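Local structure of mandalate racemase/muconate lactonizing enzyme (Unidentified, 4E4U) at residues 20-25 with 384-389; 39-44 with 310-315; 258-263 with 283-288. The protein is a putative member of the mandelate racemase/muconate lactonizing enzyme family, and probably acts on a carboxylate substrate by abstracting a proton next to its carboxyl group. All blocks are in the same frame, centred on the assembly; numbering follows the deposited sequence. Where two conformers were deposited one is given.

Overall arrangement
The three contacts form a row from the N-terminal domain into the barrel. Interactions 1 and 2 have centres about 8 Å apart and share the antiparallel sheet 3-12, 22-30, 35-40, in which strands 22-30 and 35-40 are neighbours. Interaction 2 joins that sheet to the start of barrel helix 314-325, and its centre is about 10 Å from that of interaction 3, which links the loops after strands 255-257 and 278-279. Interactions 1 and 3 have centres about 17 Å apart and do not touch. Along the chain they are nested, 3 inside 2 and 2 inside 1, and all three touch a second subunit. Interactions 1 and 2 join distant sequence, interaction 3 neighbouring barrel loops.

Interaction 1: residues 20-25 with 384-389; sequences GMYWIF and ERLHLQ
H387 lays its side chain across Y22 and comes up beside W23, and the three rings form an aromatic cluster at the start of strand 22-30. The edge of the imidazole is turned to the face of the Y22 ring in an edge-to-face pair, with centroids 5.5 Å apart and planes at 58°. H387 CB also sits over a face of the phenol, 4.2 Å from the ring centroid, as a CH-pi contact. CG of H387 is anti to its own backbone N (chi1 -171°), and the imidazole meets W23 rim to rim; the nearest atoms are W23 CD1 and H387 NE2, 3.9 Å apart. W23 NE1 and H387 NE2 both hydrogen-bond to G19 O, so a single carbonyl ties the indole and the imidazole together. G20 has no side chain, and its CA lies 3.2 Å from H387 NE2. At the far end of the phenol, H387 N makes a weak hydrogen bond to Y22 OH (3.0 Å). M21 reaches the same loop through CG, 3.4 Å from L386 O. The loop is itself pinned by a bond of 2.8 Å from L386 N to Q389 OE1. Bringing the C-terminal tail back onto the N-terminal sheet in this way is in keeping with the capping domain of the enolase superfamily, which both ends of the chain help to build.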
loop_
_atom_site.group_PDB
_atom_site.type_symbol
_atom_site.label_atom_id
_atom_site.label_comp_id
_atom_site.label_asym_id
_atom_site.label_seq_id
_atom_site.Cartn_x
_atom_site.Cartn_y
_atom_site.Cartn_z
ATOM N N GLY A 20 -15.866 -29.515 28.306
ATOM C CA GLY A 20 -15.079 -28.791 29.292
ATOM C C GLY A 20 -15.378 -29.143 30.736
ATOM O O GLY A 20 -16.167 -30.039 31.017
ATOM N N MET A 21 -14.743 -28.429 31.661
ATOM C CA MET A 21 -14.859 -28.748 33.081
ATOM C C MET A 21 -16.134 -28.229 33.747
ATOM O O MET A 21 -16.659 -28.858 34.659
ATOM C CB MET A 21 -13.636 -28.219 33.836
ATOM C CG MET A 21 -12.303 -28.767 33.341
ATOM S SD MET A 21 -12.262 -30.570 33.323
ATOM C CE MET A 21 -12.537 -30.943 35.049
ATOM N N TYR A 22 -16.616 -27.071 33.318
ATOM C CA TYR A 22 -17.796 -26.475 33.935
ATOM C C TYR A 22 -18.461 -25.534 32.958
ATOM O O TYR A 22 -17.812 -25.003 32.058
ATOM C CB TYR A 22 -17.449 -25.732 35.242
ATOM C CG TYR A 22 -16.325 -24.742 35.074
ATOM C CD1 TYR A 22 -16.563 -23.462 34.573
ATOM C CD2 TYR A 22 -15.016 -25.094 35.372
ATOM C CE1 TYR A 22 -15.526 -22.561 34.382
ATOM C CE2 TYR A 22 -13.977 -24.201 35.195
ATOM C CZ TYR A 22 -14.233 -22.942 34.694
ATOM O OH TYR A 22 -13.185 -22.073 34.517
ATOM N N TRP A 23 -19.760 -25.337 33.140
ATOM C CA TRP A 23 -20.517 -24.387 32.335
ATOM C C TRP A 23 -21.092 -23.311 33.239
ATOM O O TRP A 23 -21.601 -23.604 34.323
ATOM C CB TRP A 23 -21.633 -25.101 31.571
ATOM C CG TRP A 23 -21.124 -26.153 30.630
ATOM C CD1 TRP A 23 -19.910 -26.170 29.990
ATOM C CD2 TRP A 23 -21.800 -27.358 30.236
ATOM N NE1 TRP A 23 -19.802 -27.302 29.214
ATOM C CE2 TRP A 23 -20.947 -28.047 29.348
ATOM C CE3 TRP A 23 -23.047 -27.912 30.546
ATOM C CZ2 TRP A 23 -21.298 -29.275 28.777
ATOM C CZ3 TRP A 23 -23.397 -29.128 29.968
ATOM C CH2 TRP A 23 -22.528 -29.794 29.096
ATOM N N ILE A 24 -20.991 -22.063 32.788
ATOM C CA ILE A 24 -21.428 -20.923 33.580
ATOM C C ILE A 24 -22.760 -20.404 33.063
ATOM O O ILE A 24 -22.816 -19.804 31.985
ATOM C CB ILE A 24 -20.396 -19.777 33.520
ATOM C CG1 ILE A 24 -19.010 -20.270 33.941
ATOM C CG2 ILE A 24 -20.844 -18.622 34.396
ATOM C CD1 ILE A 24 -17.902 -19.253 33.692
ATOM N N PHE A 25 -23.828 -20.622 33.827
ATOM C CA PHE A 25 -25.155 -20.171 33.419
ATOM C C PHE A 25 -25.619 -18.996 34.262
ATOM O O PHE A 25 -25.307 -18.914 35.450
ATOM C CB PHE A 25 -26.184 -21.303 33.538
ATOM C CG PHE A 25 -25.856 -22.517 32.714
ATOM C CD1 PHE A 25 -25.759 -22.436 31.331
ATOM C CD2 PHE A 25 -25.670 -23.752 33.324
ATOM C CE1 PHE A 25 -25.463 -23.562 30.574
ATOM C CE2 PHE A 25 -25.382 -24.873 32.574
ATOM C CZ PHE A 25 -25.272 -24.781 31.199
ATOM N N GLU A 384 -9.941 -28.395 40.347
ATOM C CA GLU A 384 -8.777 -27.526 40.397
ATOM C C GLU A 384 -8.548 -26.755 39.095
ATOM O O GLU A 384 -7.922 -25.695 39.092
ATOM C CB GLU A 384 -7.535 -28.365 40.728
ATOM C CG GLU A 384 -7.295 -29.565 39.789
ATOM C CD GLU A 384 -8.274 -30.722 40.009
ATOM O OE1 GLU A 384 -8.987 -30.727 41.037
ATOM O OE2 GLU A 384 -8.340 -31.620 39.141
ATOM N N ARG A 385 -9.063 -27.282 37.991
ATOM C CA ARG A 385 -8.726 -26.762 36.669
ATOM C C ARG A 385 -9.669 -25.683 36.159
ATOM O O ARG A 385 -10.824 -25.589 36.587
ATOM C CB ARG A 385 -8.674 -27.904 35.648
ATOM C CG ARG A 385 -7.539 -28.893 35.868
ATOM C CD ARG A 385 -7.545 -29.979 34.800
ATOM N NE ARG A 385 -7.278 -29.458 33.463
ATOM C CZ ARG A 385 -6.081 -29.457 32.883
ATOM N NH1 ARG A 385 -5.028 -29.948 33.525
ATOM N NH2 ARG A 385 -5.935 -28.966 31.660
ATOM N N LEU A 386 -9.163 -24.870 35.236
ATOM C CA LEU A 386 -9.998 -23.958 34.463
ATOM C C LEU A 386 -10.777 -24.750 33.413
ATOM O O LEU A 386 -10.505 -25.931 33.195
ATOM C CB LEU A 386 -9.128 -22.908 33.780
ATOM C CG LEU A 386 -8.361 -21.964 34.703
ATOM C CD1 LEU A 386 -7.352 -21.153 33.916
ATOM C CD2 LEU A 386 -9.341 -21.059 35.432
ATOM N N HIS A 387 -11.742 -24.105 32.764
ATOM C CA HIS A 387 -12.560 -24.784 31.768
ATOM C C HIS A 387 -11.708 -25.462 30.694
ATOM O O HIS A 387 -11.990 -26.599 30.290
ATOM C CB HIS A 387 -13.527 -23.810 31.112
ATOM C CG HIS A 387 -14.534 -24.489 30.245
ATOM N ND1 HIS A 387 -14.682 -24.217 28.906
ATOM C CD2 HIS A 387 -15.421 -25.470 30.536
ATOM C CE1 HIS A 387 -15.632 -24.988 28.408
ATOM N NE2 HIS A 387 -16.103 -25.751 29.374
ATOM N N LEU A 388 -10.684 -24.737 30.242
ATOM C CA LEU A 388 -9.641 -25.241 29.348
ATOM C C LEU A 388 -8.339 -24.657 29.865
ATOM O O LEU A 388 -8.363 -23.626 30.530
ATOM C CB LEU A 388 -9.861 -24.760 27.910
ATOM C CG LEU A 388 -10.953 -25.421 27.074
ATOM C CD1 LEU A 388 -11.122 -24.673 25.760
ATOM C CD2 LEU A 388 -10.617 -26.879 26.810
ATOM N N GLN A 389 -7.211 -25.298 29.568
ATOM C CA GLN A 389 -5.902 -24.771 29.953
ATOM C C GLN A 389 -4.880 -24.982 28.847
ATOM O O GLN A 389 -5.056 -25.851 27.984
ATOM C CB GLN A 389 -5.398 -25.436 31.244
ATOM C CG GLN A 389 -6.294 -25.161 32.435
ATOM C CD GLN A 389 -5.788 -25.693 33.765
ATOM O OE1 GLN A 389 -6.440 -25.494 34.792
ATOM N NE2 GLN A 389 -4.638 -26.368 33.763
#

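Interaction 2: residues 39-44 with 310-315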
loop_
_atom_site.group_PDB
_atom_site.type_symbol
_atom_site.label_atom_id
_atom_site.label_comp_id
_atom_site.label_asym_id
_atom_site.label_seq_id
_atom_site.Cartn_x
_atom_site.Cartn_y
_atom_site.Cartn_z
ATOM N N GLU A 39 -25.521 -18.101 28.904
ATOM C CA GLU A 39 -24.286 -18.807 29.209
ATOM C C GLU A 39 -23.107 -17.885 28.942
ATOM O O GLU A 39 -23.131 -17.086 28.001
ATOM C CB GLU A 39 -24.156 -20.097 28.387
ATOM C CG GLU A 39 -22.905 -20.890 28.742
ATOM C CD GLU A 39 -22.902 -22.324 28.246
ATOM O OE1 GLU A 39 -23.887 -22.779 27.617
ATOM O OE2 GLU A 39 -21.886 -23.008 28.503
ATOM N N ILE A 40 -22.090 -17.998 29.792
ATOM C CA ILE A 40 -20.889 -17.188 29.724
ATOM C C ILE A 40 -19.702 -18.066 29.345
ATOM O O ILE A 40 -19.504 -19.123 29.943
ATOM C CB ILE A 40 -20.635 -16.530 31.092
ATOM C CG1 ILE A 40 -21.736 -15.505 31.378
ATOM C CG2 ILE A 40 -19.241 -15.913 31.170
ATOM C CD1 ILE A 40 -21.757 -14.967 32.786
ATOM N N TYR A 41 -18.923 -17.637 28.350
ATOM C CA TYR A 41 -17.735 -18.378 27.935
ATOM C C TYR A 41 -16.522 -17.537 28.291
ATOM O O TYR A 41 -16.203 -16.559 27.606
ATOM C CB TYR A 41 -17.759 -18.670 26.434
ATOM C CG TYR A 41 -16.738 -19.690 25.968
ATOM C CD1 TYR A 41 -16.898 -21.032 26.272
ATOM C CD2 TYR A 41 -15.636 -19.322 25.207
ATOM C CE1 TYR A 41 -15.988 -21.979 25.847
ATOM C CE2 TYR A 41 -14.717 -20.270 24.769
ATOM C CZ TYR A 41 -14.900 -21.598 25.100
ATOM O OH TYR A 41 -14.006 -22.562 24.683
ATOM N N SER A 42 -15.865 -17.893 29.391
ATOM C CA SER A 42 -14.706 -17.144 29.860
ATOM C C SER A 42 -13.989 -17.951 30.923
ATOM O O SER A 42 -14.595 -18.342 31.921
ATOM C CB SER A 42 -15.147 -15.810 30.464
ATOM O OG SER A 42 -14.027 -14.993 30.744
ATOM N N ALA A 43 -12.698 -18.187 30.720
ATOM C CA ALA A 43 -11.926 -18.983 31.668
ATOM C C ALA A 43 -10.550 -18.399 31.960
ATOM O O ALA A 43 -9.652 -19.113 32.401
ATOM C CB ALA A 43 -11.811 -20.431 31.191
ATOM N N THR A 44 -10.377 -17.103 31.715
ATOM C CA THR A 44 -9.163 -16.426 32.162
ATOM C C THR A 44 -8.965 -16.660 33.661
ATOM O O THR A 44 -7.845 -16.944 34.116
ATOM C CB THR A 44 -9.245 -14.924 31.890
ATOM O OG1 THR A 44 -9.561 -14.708 30.512
ATOM C CG2 THR A 44 -7.925 -14.244 32.210
ATOM N N LEU A 310 -18.333 -23.874 19.484
ATOM C CA LEU A 310 -19.052 -24.348 20.651
ATOM C C LEU A 310 -18.201 -25.371 21.405
ATOM O O LEU A 310 -17.911 -26.449 20.890
ATOM C CB LEU A 310 -20.396 -24.948 20.228
ATOM C CG LEU A 310 -21.582 -24.767 21.171
ATOM C CD1 LEU A 310 -21.345 -25.507 22.479
ATOM C CD2 LEU A 310 -21.859 -23.286 21.414
ATOM N N TYR A 311 -17.782 -25.012 22.616
ATOM C CA TYR A 311 -17.146 -25.962 23.520
ATOM C C TYR A 311 -17.610 -25.620 24.922
ATOM O O TYR A 311 -16.837 -25.172 25.772
ATOM C CB TYR A 311 -15.613 -25.942 23.427
ATOM C CG TYR A 311 -15.018 -27.177 24.070
ATOM C CD1 TYR A 311 -15.215 -28.433 23.503
ATOM C CD2 TYR A 311 -14.301 -27.103 25.259
ATOM C CE1 TYR A 311 -14.707 -29.576 24.089
ATOM C CE2 TYR A 311 -13.779 -28.253 25.854
ATOM C CZ TYR A 311 -13.985 -29.481 25.258
ATOM O OH TYR A 311 -13.478 -30.626 25.835
ATOM N N ASN A 312 -18.901 -25.826 25.147
ATOM C CA ASN A 312 -19.567 -25.347 26.346
ATOM C C ASN A 312 -20.967 -25.949 26.371
ATOM O O ASN A 312 -21.217 -26.937 25.665
ATOM C CB ASN A 312 -19.548 -23.801 26.437
ATOM C CG ASN A 312 -20.012 -23.113 25.163
ATOM O OD1 ASN A 312 -19.248 -22.942 24.204
ATOM N ND2 ASN A 312 -21.263 -22.677 25.162
ATOM N N GLY A 313 -21.872 -25.372 27.161
ATOM C CA GLY A 313 -23.164 -25.983 27.429
ATOM C C GLY A 313 -24.234 -25.755 26.374
ATOM O O GLY A 313 -24.009 -25.084 25.362
ATOM N N PRO A 314 -25.424 -26.316 26.611
ATOM C CA PRO A 314 -26.492 -26.247 25.613
ATOM C C PRO A 314 -27.195 -24.894 25.565
ATOM O O PRO A 314 -27.928 -24.636 24.617
ATOM C CB PRO A 314 -27.467 -27.338 26.073
ATOM C CG PRO A 314 -27.260 -27.394 27.547
ATOM C CD PRO A 314 -25.790 -27.173 27.750
ATOM N N VAL A 315 -26.984 -24.039 26.561
ATOM C CA VAL A 315 -27.601 -22.714 26.519
ATOM C C VAL A 315 -26.864 -21.833 25.506
ATOM O O VAL A 315 -27.488 -21.202 24.649
ATOM C CB VAL A 315 -27.671 -22.060 27.914
ATOM C CG1 VAL A 315 -28.156 -20.620 27.805
ATOM C CG2 VAL A 315 -28.586 -22.877 28.839
#
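E39 reaches N312 and G313 with its carboxylate, and the close part of the contact is built round this group. E39 OE2 uses its syn lone pair to accept a hydrogen bond of 2.7 Å from G313 N, with an N-H...O angle of 159°. A second, weak bond to E39 OE2 comes from N312 ND2 at 3.4 Å, the amide plane standing 87° from that of the carboxylate. CG of E39 is anti to the backbone N (chi1 -177°), and beyond it the extended chain carries the carboxylate to the helix start. G313 is the N-cap residue of helix 314-325, and E39 OE1 takes a further bond from G316 N, so both carboxylate oxygens hold the first turn. Apolar contact is added by V315, whose CB lies 4.1 Å from E39 CB. The other half of the contact is looser. Y41 turns its ring edge to Y311 O, 3.3 Å from Y41 CE1, while Y41 OH is 3.9 Å from Y311 CB. The Y311 ring itself leads away from the contact, and this residue is partly exposed. N312 OD1 accepts from N282 ND2 and from Y311 N, two bonds that hold it beside Y41. Around this, E39 rests on W23 and F25 of strand 22-30, I40 faces helix 47-61, and helix 314-325, one of the helices of the barrel domain, begins beside the carboxylate.

Interaction 3: residues 258-263 with 283-288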
loop_
_atom_site.group_PDB
_atom_site.type_symbol
_atom_site.label_atom_id
_atom_site.label_comp_id
_atom_site.label_asym_id
_atom_site.label_seq_id
_atom_site.Cartn_x
_atom_site.Cartn_y
_atom_site.Cartn_z
ATOM N N GLY A 258 -11.425 -17.451 15.408
ATOM C CA GLY A 258 -12.280 -16.501 16.090
ATOM C C GLY A 258 -12.769 -16.878 17.464
ATOM O O GLY A 258 -13.345 -16.032 18.152
ATOM N N GLU A 259 -12.559 -18.122 17.888
ATOM C CA GLU A 259 -13.122 -18.536 19.174
ATOM C C GLU A 259 -12.495 -17.809 20.357
ATOM O O GLU A 259 -13.070 -17.791 21.444
ATOM C CB GLU A 259 -13.002 -20.038 19.380
ATOM C CG GLU A 259 -11.622 -20.504 19.762
ATOM C CD GLU A 259 -11.490 -21.998 19.620
ATOM O OE1 GLU A 259 -11.380 -22.694 20.651
ATOM O OE2 GLU A 259 -11.517 -22.476 18.465
ATOM N N ARG A 260 -11.326 -17.202 20.147
ATOM C CA ARG A 260 -10.659 -16.447 21.205
ATOM C C ARG A 260 -10.685 -14.946 20.961
ATOM O O ARG A 260 -9.990 -14.196 21.647
ATOM C CB ARG A 260 -9.225 -16.941 21.400
ATOM C CG ARG A 260 -9.177 -18.326 22.005
ATOM C CD ARG A 260 -7.771 -18.756 22.272
ATOM N NE ARG A 260 -7.133 -19.337 21.102
ATOM C CZ ARG A 260 -5.856 -19.695 21.056
ATOM N NH1 ARG A 260 -5.045 -19.419 22.080
ATOM N NH2 ARG A 260 -5.384 -20.299 19.975
ATOM N N LEU A 261 -11.496 -14.508 19.998
ATOM C CA LEU A 261 -11.673 -13.081 19.718
ATOM C C LEU A 261 -13.004 -12.602 20.281
ATOM O O LEU A 261 -13.908 -13.401 20.537
ATOM C CB LEU A 261 -11.605 -12.813 18.212
ATOM C CG LEU A 261 -10.346 -13.341 17.517
ATOM C CD1 LEU A 261 -10.335 -12.877 16.063
ATOM C CD2 LEU A 261 -9.067 -12.924 18.226
ATOM N N THR A 262 -13.128 -11.300 20.468
ATOM C CA THR A 262 -14.346 -10.752 21.032
ATOM C C THR A 262 -14.620 -9.358 20.478
ATOM O O THR A 262 -13.691 -8.585 20.235
ATOM C CB THR A 262 -14.288 -10.720 22.579
ATOM O OG1 THR A 262 -15.544 -10.254 23.084
ATOM C CG2 THR A 262 -13.141 -9.833 23.082
ATOM N N THR A 263 -15.907 -9.052 20.310
ATOM C CA THR A 263 -16.436 -7.806 19.742
ATOM C C THR A 263 -16.206 -7.629 18.246
ATOM O O THR A 263 -15.262 -8.175 17.658
ATOM C CB THR A 263 -15.945 -6.503 20.449
ATOM O OG1 THR A 263 -14.662 -6.097 19.938
ATOM C CG2 THR A 263 -15.916 -6.646 21.970
ATOM N N VAL A 283 -20.852 -17.138 20.610
ATOM C CA VAL A 283 -21.849 -16.134 21.003
ATOM C C VAL A 283 -21.798 -15.808 22.487
ATOM O O VAL A 283 -22.268 -14.752 22.905
ATOM C CB VAL A 283 -23.298 -16.532 20.613
ATOM C CG1 VAL A 283 -23.433 -16.648 19.109
ATOM C CG2 VAL A 283 -23.714 -17.838 21.294
ATOM N N ALA A 284 -21.233 -16.722 23.276
ATOM C CA ALA A 284 -21.086 -16.528 24.720
ATOM C C ALA A 284 -19.783 -15.812 25.107
ATOM O O ALA A 284 -19.512 -15.606 26.289
ATOM C CB ALA A 284 -21.212 -17.863 25.447
ATOM N N ARG A 285 -18.990 -15.426 24.109
ATOM C CA ARG A 285 -17.761 -14.654 24.327
ATOM C C ARG A 285 -17.748 -13.297 23.623
ATOM O O ARG A 285 -17.155 -12.344 24.133
ATOM C CB ARG A 285 -16.529 -15.458 23.878
ATOM C CG ARG A 285 -15.268 -14.619 23.653
ATOM C CD ARG A 285 -14.040 -15.488 23.559
ATOM N NE ARG A 285 -13.545 -15.830 24.886
ATOM C CZ ARG A 285 -12.747 -16.855 25.170
ATOM N NH1 ARG A 285 -12.369 -17.711 24.222
ATOM N NH2 ARG A 285 -12.333 -17.026 26.417
ATOM N N VAL A 286 -18.369 -13.198 22.448
ATOM C CA VAL A 286 -18.147 -12.013 21.613
ATOM C C VAL A 286 -18.880 -10.749 22.041
ATOM O O VAL A 286 -18.570 -9.667 21.543
ATOM C CB VAL A 286 -18.438 -12.270 20.102
ATOM C CG1 VAL A 286 -17.511 -13.336 19.555
ATOM C CG2 VAL A 286 -19.905 -12.615 19.868
ATOM N N GLY A 287 -19.844 -10.884 22.946
ATOM C CA GLY A 287 -20.624 -9.746 23.399
ATOM C C GLY A 287 -22.126 -9.963 23.366
ATOM O O GLY A 287 -22.891 -9.056 23.724
ATOM N N GLY A 288 -22.556 -11.154 22.949
ATOM C CA GLY A 288 -23.972 -11.492 22.913
ATOM C C GLY A 288 -24.496 -11.636 21.498
ATOM O O GLY A 288 -23.725 -11.614 20.536
#
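CG of R285 and OG1 of T262 are each anti to their own backbone N (chi1 162° and -176°). From CG the arginine chain runs past L261 O, 3.6 Å from R285 CG, and bends at chi3 before ending beside the turn 258-261. There R285 NH1 donates to E259 O at 2.9 Å with an N-H...O angle of 165°, the carbonyl oxygen lying close to the guanidinium plane. R260 points the same way as R285, side by side with it, and its CG is 3.9 Å from R285 NH1; its own guanidinium forms a salt bridge to E234. The hydroxyl of T262 (OG1) donates to R285 O (2.8 Å). One residue further on, T263 N donates to V286 O at 3.0 Å, and T263 OG1 turns back to T262 O at 2.7 Å. V286 completes the packing through CG1, beside L261 O, while its side chain also touches helices 263-272 and 289-301. The carboxylate of E259 is not in contact with R285 NH1, the guanidinium using the E259 backbone oxygen instead. All three hydrogen bonds between these barrel loops thus end on backbone carbonyls, which would hold the two loop backbones against each other at the end of the barrel where, as in other enolase superfamily members, the active site probably lies.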